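Long-range contact in alpha-glucosidase (Bacteroides thetaiotaomicron, PDB 5XFM), which probably hydrolyses terminal beta-L-arabinopyranosides and alpha-galactosides, as a calcium-containing bifunctional member of glycoside hydrolase family 97: residues A[330-338]-A[370-378]. The protein carries 1 engineered substitution. Residues are numbered along the deposited sequence; the frame is centred on the assembly and turned at random.
Sequences LIDNWWDTR and DIEQGPVNR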
loop_
_atom_site.group_PDB
_atom_site.type_symbol
_atom_site.label_atom_id
_atom_site.label_comp_id
_atom_site.label_asym_id
_atom_site.label_seq_id
_atom_site.Cartn_x
_atom_site.Cartn_y
_atom_site.Cartn_z
ATOM N N LEU A 330 -11.059 0.242 -18.139
ATOM C CA LEU A 330 -10.696 -1.089 -17.664
ATOM C C LEU A 330 -11.768 -2.114 -18.017
ATOM O O LEU A 330 -12.922 -1.970 -17.621
ATOM C CB LEU A 330 -10.475 -1.076 -16.149
ATOM C CG LEU A 330 -10.423 -2.444 -15.456
ATOM C CD1 LEU A 330 -9.284 -3.321 -15.989
ATOM C CD2 LEU A 330 -10.316 -2.276 -13.944
ATOM N N ILE A 331 -11.389 -3.129 -18.787
ATOM C CA ILE A 331 -12.294 -4.230 -19.103
ATOM C C ILE A 331 -11.958 -5.414 -18.198
ATOM O O ILE A 331 -10.833 -5.914 -18.219
ATOM C CB ILE A 331 -12.205 -4.633 -20.590
ATOM C CG1 ILE A 331 -12.529 -3.427 -21.484
ATOM C CG2 ILE A 331 -13.136 -5.801 -20.887
ATOM C CD1 ILE A 331 -12.535 -3.740 -22.980
ATOM N N ASP A 332 -12.934 -5.863 -17.408
ATOM C CA ASP A 332 -12.655 -6.771 -16.294
ATOM C C ASP A 332 -12.806 -8.242 -16.698
ATOM O O ASP A 332 -12.796 -8.562 -17.886
ATOM C CB ASP A 332 -13.567 -6.436 -15.112
ATOM C CG ASP A 332 -12.862 -6.580 -13.762
ATOM O OD1 ASP A 332 -12.655 -7.713 -13.272
ATOM O OD2 ASP A 332 -12.517 -5.531 -13.184
ATOM N N ASN A 333 -12.935 -9.130 -15.709
ATOM C CA ASN A 333 -12.967 -10.578 -15.946
ATOM C C ASN A 333 -14.046 -11.056 -16.932
ATOM O O ASN A 333 -15.028 -10.357 -17.155
ATOM C CB ASN A 333 -13.159 -11.318 -14.619
ATOM C CG ASN A 333 -14.418 -10.883 -13.877
ATOM O OD1 ASN A 333 -15.322 -10.271 -14.447
ATOM N ND2 ASN A 333 -14.483 -11.219 -12.601
ATOM N N TRP A 334 -13.819 -12.247 -17.496
ATOM C CA TRP A 334 -14.657 -12.940 -18.493
ATOM C C TRP A 334 -14.545 -12.428 -19.934
ATOM O O TRP A 334 -15.180 -12.996 -20.826
ATOM C CB TRP A 334 -16.148 -12.920 -18.112
ATOM C CG TRP A 334 -16.481 -13.597 -16.829
ATOM C CD1 TRP A 334 -16.948 -13.007 -15.688
ATOM C CD2 TRP A 334 -16.360 -14.993 -16.538
ATOM N NE1 TRP A 334 -17.139 -13.952 -14.712
ATOM C CE2 TRP A 334 -16.782 -15.179 -15.205
ATOM C CE3 TRP A 334 -15.939 -16.103 -17.273
ATOM C CZ2 TRP A 334 -16.796 -16.431 -14.592
ATOM C CZ3 TRP A 334 -15.951 -17.348 -16.662
ATOM C CH2 TRP A 334 -16.375 -17.501 -15.333
ATOM N N TRP A 335 -13.762 -11.384 -20.181
ATOM C CA TRP A 335 -13.776 -10.762 -21.512
ATOM C C TRP A 335 -13.280 -11.682 -22.631
ATOM O O TRP A 335 -13.748 -11.595 -23.770
ATOM C CB TRP A 335 -12.958 -9.462 -21.524
ATOM C CG TRP A 335 -11.473 -9.621 -21.356
ATOM C CD1 TRP A 335 -10.757 -9.448 -20.204
ATOM C CD2 TRP A 335 -10.513 -9.943 -22.378
ATOM N NE1 TRP A 335 -9.421 -9.661 -20.442
ATOM C CE2 TRP A 335 -9.246 -9.966 -21.766
ATOM C CE3 TRP A 335 -10.607 -10.227 -23.743
ATOM C CZ2 TRP A 335 -8.082 -10.259 -22.472
ATOM C CZ3 TRP A 335 -9.452 -10.523 -24.442
ATOM C CH2 TRP A 335 -8.204 -10.537 -23.806
ATOM N N ASP A 336 -12.351 -12.574 -22.313
ATOM C CA ASP A 336 -11.776 -13.428 -23.349
ATOM C C ASP A 336 -12.782 -14.437 -23.867
ATOM O O ASP A 336 -12.661 -14.928 -24.985
ATOM C CB ASP A 336 -10.552 -14.168 -22.823
ATOM C CG ASP A 336 -10.913 -15.179 -21.760
ATOM O OD1 ASP A 336 -11.601 -14.788 -20.797
ATOM O OD2 ASP A 336 -10.548 -16.365 -21.901
ATOM N N THR A 337 -13.770 -14.747 -23.039
ATOM C CA THR A 337 -14.753 -15.764 -23.374
ATOM C C THR A 337 -16.111 -15.181 -23.798
ATOM O O THR A 337 -16.873 -15.832 -24.515
ATOM C CB THR A 337 -14.925 -16.736 -22.184
ATOM O OG1 THR A 337 -15.386 -18.006 -22.657
ATOM C CG2 THR A 337 -15.889 -16.184 -21.156
ATOM N N ARG A 338 -16.419 -13.968 -23.346
ATOM C CA ARG A 338 -17.714 -13.344 -23.633
ATOM C C ARG A 338 -17.622 -12.230 -24.679
ATOM O O ARG A 338 -18.642 -11.759 -25.180
ATOM C CB ARG A 338 -18.330 -12.806 -22.340
ATOM C CG ARG A 338 -18.668 -13.905 -21.357
ATOM C CD ARG A 338 -19.229 -13.379 -20.050
ATOM N NE ARG A 338 -19.301 -14.454 -19.063
ATOM C CZ ARG A 338 -19.869 -14.342 -17.867
ATOM N NH1 ARG A 338 -20.420 -13.192 -17.495
ATOM N NH2 ARG A 338 -19.876 -15.379 -17.040
ATOM N N ASP A 370 -8.973 -22.350 -7.726
ATOM C CA ASP A 370 -10.130 -22.803 -8.508
ATOM C C ASP A 370 -10.797 -21.697 -9.320
ATOM O O ASP A 370 -11.992 -21.756 -9.586
ATOM C CB ASP A 370 -11.183 -23.441 -7.601
ATOM C CG ASP A 370 -10.720 -24.745 -6.987
ATOM O OD1 ASP A 370 -9.989 -25.506 -7.660
ATOM O OD2 ASP A 370 -11.103 -25.011 -5.832
ATOM N N ILE A 371 -10.029 -20.685 -9.698
ATOM C CA ILE A 371 -10.552 -19.587 -10.500
ATOM C C ILE A 371 -10.903 -20.039 -11.926
ATOM O O ILE A 371 -10.096 -20.691 -12.596
ATOM C CB ILE A 371 -9.537 -18.426 -10.547
ATOM C CG1 ILE A 371 -9.470 -17.751 -9.175
ATOM C CG2 ILE A 371 -9.901 -17.422 -11.626
ATOM C CD1 ILE A 371 -10.785 -17.115 -8.743
ATOM N N GLU A 372 -12.111 -19.701 -12.379
ATOM C CA GLU A 372 -12.531 -19.978 -13.754
ATOM C C GLU A 372 -12.575 -18.716 -14.587
ATOM O O GLU A 372 -12.352 -18.746 -15.795
ATOM C CB GLU A 372 -13.881 -20.680 -13.807
ATOM C CG GLU A 372 -13.750 -22.183 -13.546
ATOM C CD GLU A 372 -15.071 -22.931 -13.543
ATOM O OE1 GLU A 372 -15.201 -23.903 -14.319
ATOM O OE2 GLU A 372 -15.966 -22.568 -12.752
ATOM N N GLN A 373 -12.901 -17.605 -13.940
ATOM C CA GLN A 373 -12.934 -16.316 -14.632
ATOM C C GLN A 373 -11.651 -15.974 -15.453
ATOM O O GLN A 373 -10.519 -15.995 -14.968
ATOM C CB GLN A 373 -13.301 -15.215 -13.629
ATOM C CG GLN A 373 -13.427 -15.595 -12.169
ATOM C CD GLN A 373 -13.508 -14.321 -11.360
ATOM O OE1 GLN A 373 -14.196 -13.342 -11.721
ATOM N NE2 GLN A 373 -12.923 -14.376 -10.190
ATOM N N GLY A 374 -11.863 -15.664 -16.729
ATOM C CA GLY A 374 -10.759 -15.610 -17.663
ATOM C C GLY A 374 -10.430 -14.210 -18.116
ATOM O O GLY A 374 -11.136 -13.266 -17.781
ATOM N N PRO A 375 -9.346 -14.078 -18.892
ATOM C CA PRO A 375 -8.557 -15.246 -19.305
ATOM C C PRO A 375 -7.649 -15.808 -18.200
ATOM O O PRO A 375 -6.990 -15.044 -17.492
ATOM C CB PRO A 375 -7.718 -14.703 -20.465
ATOM C CG PRO A 375 -7.635 -13.238 -20.226
ATOM C CD PRO A 375 -8.876 -12.825 -19.503
ATOM N N VAL A 376 -7.637 -17.136 -18.070
ATOM C CA VAL A 376 -6.742 -17.838 -17.153
ATOM C C VAL A 376 -5.596 -18.458 -17.952
ATOM O O VAL A 376 -5.723 -18.648 -19.164
ATOM C CB VAL A 376 -7.466 -18.954 -16.344
ATOM C CG1 VAL A 376 -8.383 -18.358 -15.273
ATOM C CG2 VAL A 376 -8.235 -19.895 -17.273
ATOM N N ASN A 377 -4.478 -18.735 -17.276
ATOM C CA ASN A 377 -3.340 -19.442 -17.874
ATOM C C ASN A 377 -2.623 -18.665 -18.963
ATOM O O ASN A 377 -1.966 -19.252 -19.826
ATOM C CB ASN A 377 -3.796 -20.793 -18.435
ATOM C CG ASN A 377 -4.427 -21.664 -17.386
ATOM O OD1 ASN A 377 -4.012 -21.640 -16.231
ATOM N ND2 ASN A 377 -5.480 -22.385 -17.757
ATOM N N ARG A 378 -2.728 -17.343 -18.910
ATOM C CA ARG A 378 -2.010 -16.509 -19.852
ATOM C C ARG A 378 -0.850 -15.732 -19.203
ATOM O O ARG A 378 -0.139 -15.013 -19.897
ATOM C CB ARG A 378 -2.983 -15.534 -20.531
ATOM C CG ARG A 378 -4.040 -16.200 -21.421
ATOM C CD ARG A 378 -3.412 -17.085 -22.495
ATOM N NE ARG A 378 -4.401 -17.852 -23.251
ATOM C CZ ARG A 378 -4.932 -17.481 -24.418
ATOM N NH1 ARG A 378 -4.578 -16.339 -24.996
ATOM N NH2 ARG A 378 -5.819 -18.264 -25.014
HETATM O O HOH W 1 -10.213 -18.229 -20.163
#
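The N-H of Trp-334 donates to the carbonyl O of Gly-374 across 2.9 Å, with an angle of 144° at the hydrogen, where a type II turn from Asp-332 to Trp-335 meets an irregular loop. Both lie beyond parallel neighbours of the (beta/alpha)8-type barrel: the turn follows strand 328-331, the loop strand 357-363. The indole of Trp-334, its CG anti to the carbonyl carbon (chi1 -61°), spreads over the loop backbone; Gln-373 CA sits 3.7 Å from the centroid of the six-membered ring of Trp-334, 10° off the normal, a CH-pi contact. The guanidinium of Arg-338 covers the opposite face, its NH2 3.5 Å above the Trp-334 ring plane. Replacing Trp-334 with alanine is likely to bare the Gln-373 backbone on one side and leave the Arg-338 guanidinium without its flat partner on the other. Pro-375, after a cis peptide bond, packs its CD against Trp-335 CE2 at 3.7 Å, while Trp-335 NE1 is held by the carbonyl of Trp-361. The carboxylate of Asp-336 lies against the same proline, CG 3.5 Å from Pro-375 CB. A water donates to Asp-336 OD2 at 2.6 Å and accepts a weak, 3.5 Å bond from Val-376 N.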